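Long-range contacts in hypothetical protein SSO2273 (Sulfolobus solfataricus, PDB 2X4H), which binds zinc ions and probably regulates transcription as a metal-dependent, DNA-binding repressor of the DtxR/MntR family: residues G31-R36 / K64-W69; I78-K83 / I113-I118; K83-I88 / Q108-I113. All coordinates share one frame; numbering follows the deposited sequence.

Overall arrangement
Interaction 1 (31-36 with 64-69) lies in the N-terminal DNA-binding domain; interactions 2 (78-83 with 113-118) and 3 (83-88 with 108-113) lie in the metal-binding and dimerisation domain, on the opposite side of the chain's centre. The centre of interaction 1 is about 27 Å from that of interaction 2 and 29 Å from that of interaction 3. It closes first along the chain, and strand 67-70 then leads into helix 72-94, which both later contacts use. Those two have centres about 6 Å apart and share K83 and I113, interaction 3 spanning the shorter loop. Both pack 108-118, which also touches the third subunit, against the long helix that carries the zinc ligand H85.

Interaction 1 of 3, residues G31-R36 / K64-W69; sequences GAKINR and KEDGVW. With ZN (zinc ion), chain H.
Two backbone bonds join A32 and V68 as a single antiparallel, hydrogen-bonded pair. A32 N donates to V68 O at 2.9 Å, on a lone pair and nearly straight (164°); V68 N returns a bond to A32 O at 2.7 Å, arriving from above the carbonyl plane. N26 ND2 is a second donor to V68 O. The W69 indole lies over G31, whose CA is 3.9 Å from the centroid of the five-membered ring, a CH-pi contact displaced toward the rim; a weak bond links G31 N to D66 OD2 at 3.5 Å. An alanine in place of W69 would remove the indole face and would probably leave the G31 backbone less firmly held. The side chains of V68 and I34 cross obliquely, CG2 of V68 4.0 Å from CD1 of I34, while I22 and V52 bring helices 13-27 and 45-57 against V68. Through this bridge A32 lines up beside strand 67-70, consistent with the winged helix-turn-helix of DtxR-family DNA-binding domains. At the hairpin turn, E65 chelates zinc through OE1 (2.2 Å) and OE2 (2.4 Å) with E15, E51 and H54 of the second subunit: backbone bonding secures the wing while its tip carboxylate bridges two chains through metal.

Interaction 2 of 3, residues I78-K83 / I113-I118; sequences INYLIK and IPEEII
Y80 spans the gap between helix 72-94 and the start of helix 115-124, within the metal-binding and dimerisation domain. From CB, which points toward the other segment, CG leaves anti to the backbone N (chi1 170°), and this extended course carries the ring straight across. CE1 comes down beside the first turn of helix 115-124, 3.6 Å from E115 CA and 3.7 Å from I118 CB. CZ is likewise close to E115 CA, so the far end of the ring rests on backbone as much as on side chain. At the tip, OH donates to I113 O, which lies at the ring edge, in its plane. Y80 OH and I113 O are only 2.4 Å apart, very short for a hydrogen bond, and the hydroxyl stands 38° out of the carbonyl plane. Y80 OH also touches I118 CG1 at 3.4 Å. The phenol therefore ties down the residue just before P114, the N-cap of the helix.

One turn beyond Y80, K83 also projects toward I118. The two side chains slide past each other in opposite directions, K83 CG meeting I118 CG2 at 3.7 Å. The fully extended chain of K83 (chi1 -175°) carries NZ on to a salt bridge with D119 and a cation-pi contact with Y122. E115 and D119 are zinc ligands in a structure of this protein. I118 also touches A84. On the third subunit, P114 packs on Y105, I117 on I97, and E116 bonds to the Y105 hydroxyl. Helix 115-124 thus lies between helix 72-94 of its own chain and the third subunit.

Interaction 3 of 3, residues K83-I88 / Q108-I113; sequences KAHRVI and QFDYLI. With ZN (zinc ion), chain M.
Metal coordination, a His-carboxylate hydrogen bond and a small apolar cluster make up this buried contact. H85 NE2 binds zinc at 1.9 Å, and a water 2.2 Å from the metal is a further ligand, with E89 and C103. E89 also binds a second zinc with C131 and H133, so H85 belongs to a two-zinc cluster. CG of H85 is anti to the backbone N (chi1 172°), which sends the imidazole between D110 and the zinc, ND1 to the one and NE2 to the other.

The polar link is H85 ND1 to D110 OD2, 3.0 Å, with an N-H...O angle of 143°. OD2 lies close to the imidazole plane and is met nearly along its C-O axis, although ring and carboxylate planes are 65° apart. D110 holds its CG in the crowded position between the backbone N and the carbonyl carbon, so its carboxylate lies alongside H85 and points the same way. Its other oxygen, OD1, forms a salt bridge with R13 and takes a weak bond from Y111 N. D110 is thus a second-shell residue: its bond at ND1, with the zinc at NE2, holds the ring from both ends and would probably make NE2 a stronger electron donor to the zinc, an effect that R13 may moderate.

Apolar contact centres on I88 CD1, which meets D110 CA at 3.7 Å, F109 CE1 at 3.8 Å and I113 CG1 at 4.0 Å. I88 CG2 adds F109 CZ at 3.9 Å, the isoleucine crossing the phenyl group obliquely. Nearer the helix start, A84 CB rests 3.7 Å from D110 O.

The 108-113 segment joins helix 99-107 to helix 115-124 and lies against helix 72-94. S106 touches I88 and bonds to H85 O, L121 of helix 115-124 packs on V87, and I117 of the third subunit packs on F109.

Interaction 1 of 3, residues G31-R36 / K64-W69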
# COMPACT_ATOMS: atom_id res chain seq x y z
N GLY C 31 18.16 12.65 -5.39
CA GLY C 31 16.92 12.01 -4.93
C GLY C 31 15.70 12.64 -5.59
O GLY C 31 15.68 13.84 -5.84
N ALA C 32 14.70 11.83 -5.89
CA ALA C 32 13.46 12.33 -6.50
C ALA C 32 12.59 12.96 -5.41
O ALA C 32 12.09 12.24 -4.54
CB ALA C 32 12.71 11.20 -7.17
N LYS C 33 12.42 14.28 -5.45
CA LYS C 33 11.56 14.97 -4.45
C LYS C 33 10.08 14.77 -4.78
O LYS C 33 9.69 14.71 -5.95
CB LYS C 33 11.88 16.47 -4.36
CG LYS C 33 13.36 16.78 -4.15
CD LYS C 33 13.57 18.18 -3.61
CE LYS C 33 14.94 18.71 -3.99
NZ LYS C 33 15.96 17.61 -3.98
N ILE C 34 9.26 14.69 -3.72
CA ILE C 34 7.84 14.42 -3.85
C ILE C 34 7.18 15.33 -4.87
O ILE C 34 6.44 14.84 -5.74
CB ILE C 34 7.12 14.52 -2.50
CG1 ILE C 34 7.63 13.40 -1.59
CG2 ILE C 34 5.58 14.41 -2.66
CD1 ILE C 34 7.47 12.01 -2.18
N ASN C 35 7.50 16.61 -4.84
CA ASN C 35 6.83 17.57 -5.73
C ASN C 35 7.34 17.59 -7.18
O ASN C 35 6.61 17.99 -8.10
CB ASN C 35 6.86 18.94 -5.09
CG ASN C 35 6.18 18.93 -3.74
OD1 ASN C 35 4.96 18.87 -3.66
ND2 ASN C 35 6.97 18.92 -2.68
N ARG C 36 8.56 17.13 -7.40
CA ARG C 36 9.07 16.99 -8.77
C ARG C 36 8.41 15.79 -9.46
O ARG C 36 7.99 15.89 -10.61
CB ARG C 36 10.60 16.86 -8.80
CG ARG C 36 11.36 18.11 -8.32
CD ARG C 36 11.15 19.34 -9.22
NE ARG C 36 11.83 19.26 -10.52
CZ ARG C 36 11.24 19.22 -11.71
NH1 ARG C 36 9.92 19.23 -11.84
NH2 ARG C 36 12.00 19.17 -12.82
N LYS C 64 14.48 9.14 1.63
CA LYS C 64 15.56 9.71 2.44
C LYS C 64 15.36 11.22 2.54
O LYS C 64 14.35 11.75 2.07
CB LYS C 64 16.91 9.35 1.82
CG LYS C 64 17.32 7.88 2.06
CD LYS C 64 18.24 7.31 0.95
CE LYS C 64 18.53 5.82 1.18
NZ LYS C 64 19.67 5.36 0.36
N GLU C 65 16.31 11.93 3.15
CA GLU C 65 16.21 13.38 3.30
C GLU C 65 16.37 14.11 1.98
O GLU C 65 15.87 15.21 1.81
CB GLU C 65 17.29 13.90 4.24
CG GLU C 65 17.26 13.31 5.62
CD GLU C 65 18.18 14.04 6.55
OE1 GLU C 65 18.05 13.86 7.78
OE2 GLU C 65 19.03 14.81 6.05
N ASP C 66 17.14 13.49 1.09
CA ASP C 66 17.44 13.98 -0.25
C ASP C 66 16.23 13.88 -1.18
O ASP C 66 16.15 14.58 -2.18
CB ASP C 66 18.59 13.11 -0.82
CG ASP C 66 19.34 13.78 -1.99
OD1 ASP C 66 19.08 14.97 -2.28
OD2 ASP C 66 20.20 13.11 -2.60
N GLY C 67 15.31 12.98 -0.83
CA GLY C 67 14.19 12.60 -1.68
C GLY C 67 14.09 11.08 -1.79
O GLY C 67 14.60 10.33 -0.96
N VAL C 68 13.43 10.63 -2.85
CA VAL C 68 13.15 9.22 -3.03
C VAL C 68 14.21 8.56 -3.92
O VAL C 68 14.61 9.12 -4.94
CB VAL C 68 11.74 9.05 -3.61
CG1 VAL C 68 11.32 7.57 -3.63
CG2 VAL C 68 10.75 9.90 -2.81
N TRP C 69 14.68 7.39 -3.51
CA TRP C 69 15.66 6.63 -4.27
C TRP C 69 15.12 5.24 -4.54
O TRP C 69 14.51 4.60 -3.67
CB TRP C 69 17.01 6.53 -3.52
CG TRP C 69 17.76 7.82 -3.37
CD1 TRP C 69 17.62 8.72 -2.37
CD2 TRP C 69 18.78 8.34 -4.24
NE1 TRP C 69 18.49 9.77 -2.55
CE2 TRP C 69 19.20 9.57 -3.70
CE3 TRP C 69 19.36 7.90 -5.43
CZ2 TRP C 69 20.18 10.36 -4.30
CZ3 TRP C 69 20.33 8.68 -6.03
CH2 TRP C 69 20.74 9.90 -5.46
ZN ZN H . 19.58 15.39 8.31

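Interaction 2 of 3, residues I78-K83 / I113-I118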
# COMPACT_ATOMS: atom_id res chain seq x y z
N ILE C 78 11.29 -2.79 -12.44
CA ILE C 78 11.22 -2.04 -13.70
C ILE C 78 11.61 -2.94 -14.90
O ILE C 78 10.90 -3.02 -15.89
CB ILE C 78 12.17 -0.82 -13.70
CG1 ILE C 78 11.56 0.36 -12.96
CG2 ILE C 78 12.52 -0.38 -15.13
CD1 ILE C 78 12.50 1.53 -12.82
N ASN C 79 12.75 -3.61 -14.79
CA ASN C 79 13.24 -4.48 -15.86
C ASN C 79 12.29 -5.66 -16.06
O ASN C 79 12.00 -6.05 -17.19
CB ASN C 79 14.64 -4.99 -15.55
CG ASN C 79 15.69 -3.93 -15.71
OD1 ASN C 79 15.44 -2.86 -16.26
ND2 ASN C 79 16.89 -4.21 -15.22
N TYR C 80 11.78 -6.20 -14.96
CA TYR C 80 10.94 -7.36 -15.08
C TYR C 80 9.62 -7.02 -15.83
O TYR C 80 9.18 -7.81 -16.68
CB TYR C 80 10.68 -8.02 -13.72
CG TYR C 80 9.62 -9.03 -13.89
CD1 TYR C 80 9.86 -10.19 -14.64
CD2 TYR C 80 8.33 -8.80 -13.42
CE1 TYR C 80 8.84 -11.11 -14.88
CE2 TYR C 80 7.31 -9.72 -13.64
CZ TYR C 80 7.56 -10.87 -14.36
OH TYR C 80 6.53 -11.76 -14.53
N LEU C 81 9.04 -5.85 -15.58
CA LEU C 81 7.86 -5.45 -16.37
C LEU C 81 8.19 -5.16 -17.86
O LEU C 81 7.38 -5.43 -18.76
CB LEU C 81 7.15 -4.27 -15.73
CG LEU C 81 5.91 -3.69 -16.40
CD1 LEU C 81 4.99 -4.80 -16.87
CD2 LEU C 81 5.17 -2.78 -15.40
N ILE C 82 9.38 -4.62 -18.11
CA ILE C 82 9.82 -4.30 -19.47
C ILE C 82 10.00 -5.58 -20.24
O ILE C 82 9.52 -5.71 -21.36
CB ILE C 82 11.11 -3.47 -19.47
CG1 ILE C 82 10.81 -2.01 -19.06
CG2 ILE C 82 11.81 -3.55 -20.85
CD1 ILE C 82 12.04 -1.13 -18.76
N LYS C 83 10.66 -6.54 -19.61
CA LYS C 83 10.81 -7.90 -20.13
C LYS C 83 9.44 -8.53 -20.38
O LYS C 83 9.21 -9.13 -21.41
CB LYS C 83 11.64 -8.74 -19.13
CG LYS C 83 11.98 -10.15 -19.60
CD LYS C 83 12.88 -10.95 -18.66
CE LYS C 83 13.19 -12.31 -19.30
NZ LYS C 83 14.10 -13.21 -18.51
N ILE C 113 1.51 -11.06 -15.10
CA ILE C 113 2.11 -12.37 -15.35
C ILE C 113 3.26 -12.61 -14.36
O ILE C 113 4.13 -11.77 -14.24
CB ILE C 113 2.66 -12.52 -16.80
CG1 ILE C 113 1.57 -12.25 -17.85
CG2 ILE C 113 3.18 -13.92 -17.04
CD1 ILE C 113 0.36 -13.11 -17.71
N PRO C 114 3.24 -13.75 -13.64
CA PRO C 114 4.35 -14.17 -12.77
C PRO C 114 5.69 -14.42 -13.48
O PRO C 114 5.74 -14.81 -14.66
CB PRO C 114 3.86 -15.49 -12.19
CG PRO C 114 2.37 -15.42 -12.27
CD PRO C 114 2.07 -14.63 -13.49
N GLU C 115 6.76 -14.19 -12.72
CA GLU C 115 8.15 -14.23 -13.17
C GLU C 115 8.49 -15.50 -13.91
O GLU C 115 9.14 -15.47 -14.97
CB GLU C 115 9.09 -14.08 -11.95
CG GLU C 115 10.60 -14.29 -12.25
CD GLU C 115 11.51 -14.19 -11.01
OE1 GLU C 115 11.07 -13.73 -9.92
OE2 GLU C 115 12.70 -14.58 -11.14
N GLU C 116 8.05 -16.62 -13.34
CA GLU C 116 8.33 -17.91 -13.92
C GLU C 116 7.87 -17.96 -15.38
O GLU C 116 8.61 -18.43 -16.24
CB GLU C 116 7.73 -19.06 -13.11
CG GLU C 116 8.23 -20.44 -13.57
CD GLU C 116 7.59 -21.61 -12.84
OE1 GLU C 116 6.91 -21.38 -11.82
OE2 GLU C 116 7.79 -22.76 -13.30
N ILE C 117 6.66 -17.46 -15.65
CA ILE C 117 6.08 -17.50 -16.99
C ILE C 117 6.87 -16.65 -17.97
O ILE C 117 7.21 -17.10 -19.08
CB ILE C 117 4.60 -17.05 -16.99
CG1 ILE C 117 3.72 -18.07 -16.29
CG2 ILE C 117 4.10 -16.85 -18.39
CD1 ILE C 117 2.29 -17.60 -16.06
N ILE C 118 7.15 -15.43 -17.57
CA ILE C 118 7.94 -14.55 -18.44
C ILE C 118 9.34 -15.12 -18.75
O ILE C 118 9.75 -15.11 -19.88
CB ILE C 118 8.02 -13.13 -17.86
CG1 ILE C 118 6.63 -12.49 -17.90
CG2 ILE C 118 9.07 -12.28 -18.60
CD1 ILE C 118 6.01 -12.43 -19.26

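Interaction 3 of 3, residues K83-I88 / Q108-I113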
# COMPACT_ATOMS: atom_id res chain seq x y z
N LYS C 83 10.66 -6.54 -19.61
CA LYS C 83 10.81 -7.90 -20.13
C LYS C 83 9.44 -8.53 -20.38
O LYS C 83 9.21 -9.13 -21.41
CB LYS C 83 11.64 -8.74 -19.13
CG LYS C 83 11.98 -10.15 -19.60
CD LYS C 83 12.88 -10.95 -18.66
CE LYS C 83 13.19 -12.31 -19.30
NZ LYS C 83 14.10 -13.21 -18.51
N ALA C 84 8.51 -8.39 -19.44
CA ALA C 84 7.18 -9.00 -19.60
C ALA C 84 6.42 -8.40 -20.78
O ALA C 84 5.85 -9.14 -21.58
CB ALA C 84 6.34 -8.90 -18.29
N HIS C 85 6.42 -7.07 -20.89
CA HIS C 85 5.72 -6.38 -21.96
C HIS C 85 6.25 -6.84 -23.32
O HIS C 85 5.49 -7.26 -24.20
CB HIS C 85 5.85 -4.83 -21.80
CG HIS C 85 5.33 -4.06 -22.97
ND1 HIS C 85 3.98 -3.91 -23.22
CD2 HIS C 85 5.98 -3.46 -24.00
CE1 HIS C 85 3.82 -3.22 -24.34
NE2 HIS C 85 5.02 -2.96 -24.85
N ARG C 86 7.57 -6.85 -23.46
CA ARG C 86 8.22 -7.06 -24.74
C ARG C 86 8.28 -8.55 -25.16
O ARG C 86 8.13 -8.88 -26.35
CB ARG C 86 9.60 -6.40 -24.68
CG ARG C 86 9.50 -4.89 -24.64
CD ARG C 86 10.82 -4.15 -24.48
NE ARG C 86 10.57 -2.72 -24.40
CZ ARG C 86 11.45 -1.77 -24.09
NH1 ARG C 86 12.70 -2.05 -23.77
NH2 ARG C 86 11.06 -0.51 -24.04
N VAL C 87 8.47 -9.45 -24.20
CA VAL C 87 8.36 -10.87 -24.48
C VAL C 87 6.93 -11.23 -24.94
O VAL C 87 6.76 -11.93 -25.93
CB VAL C 87 8.79 -11.72 -23.28
CG1 VAL C 87 8.43 -13.19 -23.49
CG2 VAL C 87 10.30 -11.53 -23.01
N ILE C 88 5.91 -10.73 -24.24
CA ILE C 88 4.53 -10.94 -24.69
C ILE C 88 4.32 -10.38 -26.09
O ILE C 88 3.73 -11.05 -26.93
CB ILE C 88 3.51 -10.36 -23.70
CG1 ILE C 88 3.32 -11.31 -22.51
CG2 ILE C 88 2.14 -10.18 -24.37
CD1 ILE C 88 2.72 -10.65 -21.31
N GLN C 108 -2.54 -4.54 -21.24
CA GLN C 108 -3.69 -4.95 -20.43
C GLN C 108 -3.44 -6.12 -19.47
O GLN C 108 -4.26 -6.36 -18.60
CB GLN C 108 -4.89 -5.26 -21.34
CG GLN C 108 -5.44 -4.03 -22.05
CD GLN C 108 -6.54 -4.35 -23.03
OE1 GLN C 108 -7.49 -5.06 -22.70
NE2 GLN C 108 -6.43 -3.80 -24.24
N PHE C 109 -2.35 -6.86 -19.60
CA PHE C 109 -2.09 -7.97 -18.67
C PHE C 109 -0.62 -8.30 -18.38
O PHE C 109 -0.34 -9.09 -17.47
CB PHE C 109 -2.82 -9.25 -19.15
CG PHE C 109 -2.35 -9.77 -20.47
CD1 PHE C 109 -1.43 -10.82 -20.54
CD2 PHE C 109 -2.85 -9.25 -21.66
CE1 PHE C 109 -0.98 -11.32 -21.78
CE2 PHE C 109 -2.42 -9.73 -22.90
CZ PHE C 109 -1.48 -10.77 -22.96
N ASP C 110 0.32 -7.73 -19.15
CA ASP C 110 1.75 -7.97 -18.91
C ASP C 110 2.14 -7.89 -17.45
O ASP C 110 2.83 -8.77 -16.98
CB ASP C 110 2.65 -7.07 -19.77
CG ASP C 110 2.31 -5.59 -19.68
OD1 ASP C 110 1.61 -5.14 -18.72
OD2 ASP C 110 2.75 -4.85 -20.60
N TYR C 111 1.67 -6.86 -16.75
CA TYR C 111 2.02 -6.61 -15.34
C TYR C 111 1.45 -7.64 -14.35
O TYR C 111 1.83 -7.66 -13.20
CB TYR C 111 1.56 -5.19 -14.92
CG TYR C 111 0.04 -5.01 -14.89
CD1 TYR C 111 -0.66 -5.05 -13.68
CD2 TYR C 111 -0.70 -4.83 -16.06
CE1 TYR C 111 -2.05 -4.91 -13.64
CE2 TYR C 111 -2.09 -4.70 -16.03
CZ TYR C 111 -2.75 -4.73 -14.81
OH TYR C 111 -4.11 -4.59 -14.76
N LEU C 112 0.53 -8.50 -14.80
CA LEU C 112 -0.05 -9.54 -13.94
C LEU C 112 0.66 -10.89 -14.08
O LEU C 112 0.44 -11.78 -13.27
CB LEU C 112 -1.56 -9.68 -14.23
CG LEU C 112 -2.32 -8.45 -13.72
CD1 LEU C 112 -3.59 -8.18 -14.50
CD2 LEU C 112 -2.61 -8.52 -12.20
N ILE C 113 1.51 -11.06 -15.10
CA ILE C 113 2.11 -12.37 -15.35
C ILE C 113 3.26 -12.61 -14.36
O ILE C 113 4.13 -11.77 -14.24
CB ILE C 113 2.66 -12.52 -16.80
CG1 ILE C 113 1.57 -12.25 -17.85
CG2 ILE C 113 3.18 -13.92 -17.04
CD1 ILE C 113 0.36 -13.11 -17.71
ZN ZN M . 5.05 -2.09 -26.57
O HOH W 1 7.20 -1.62 -26.31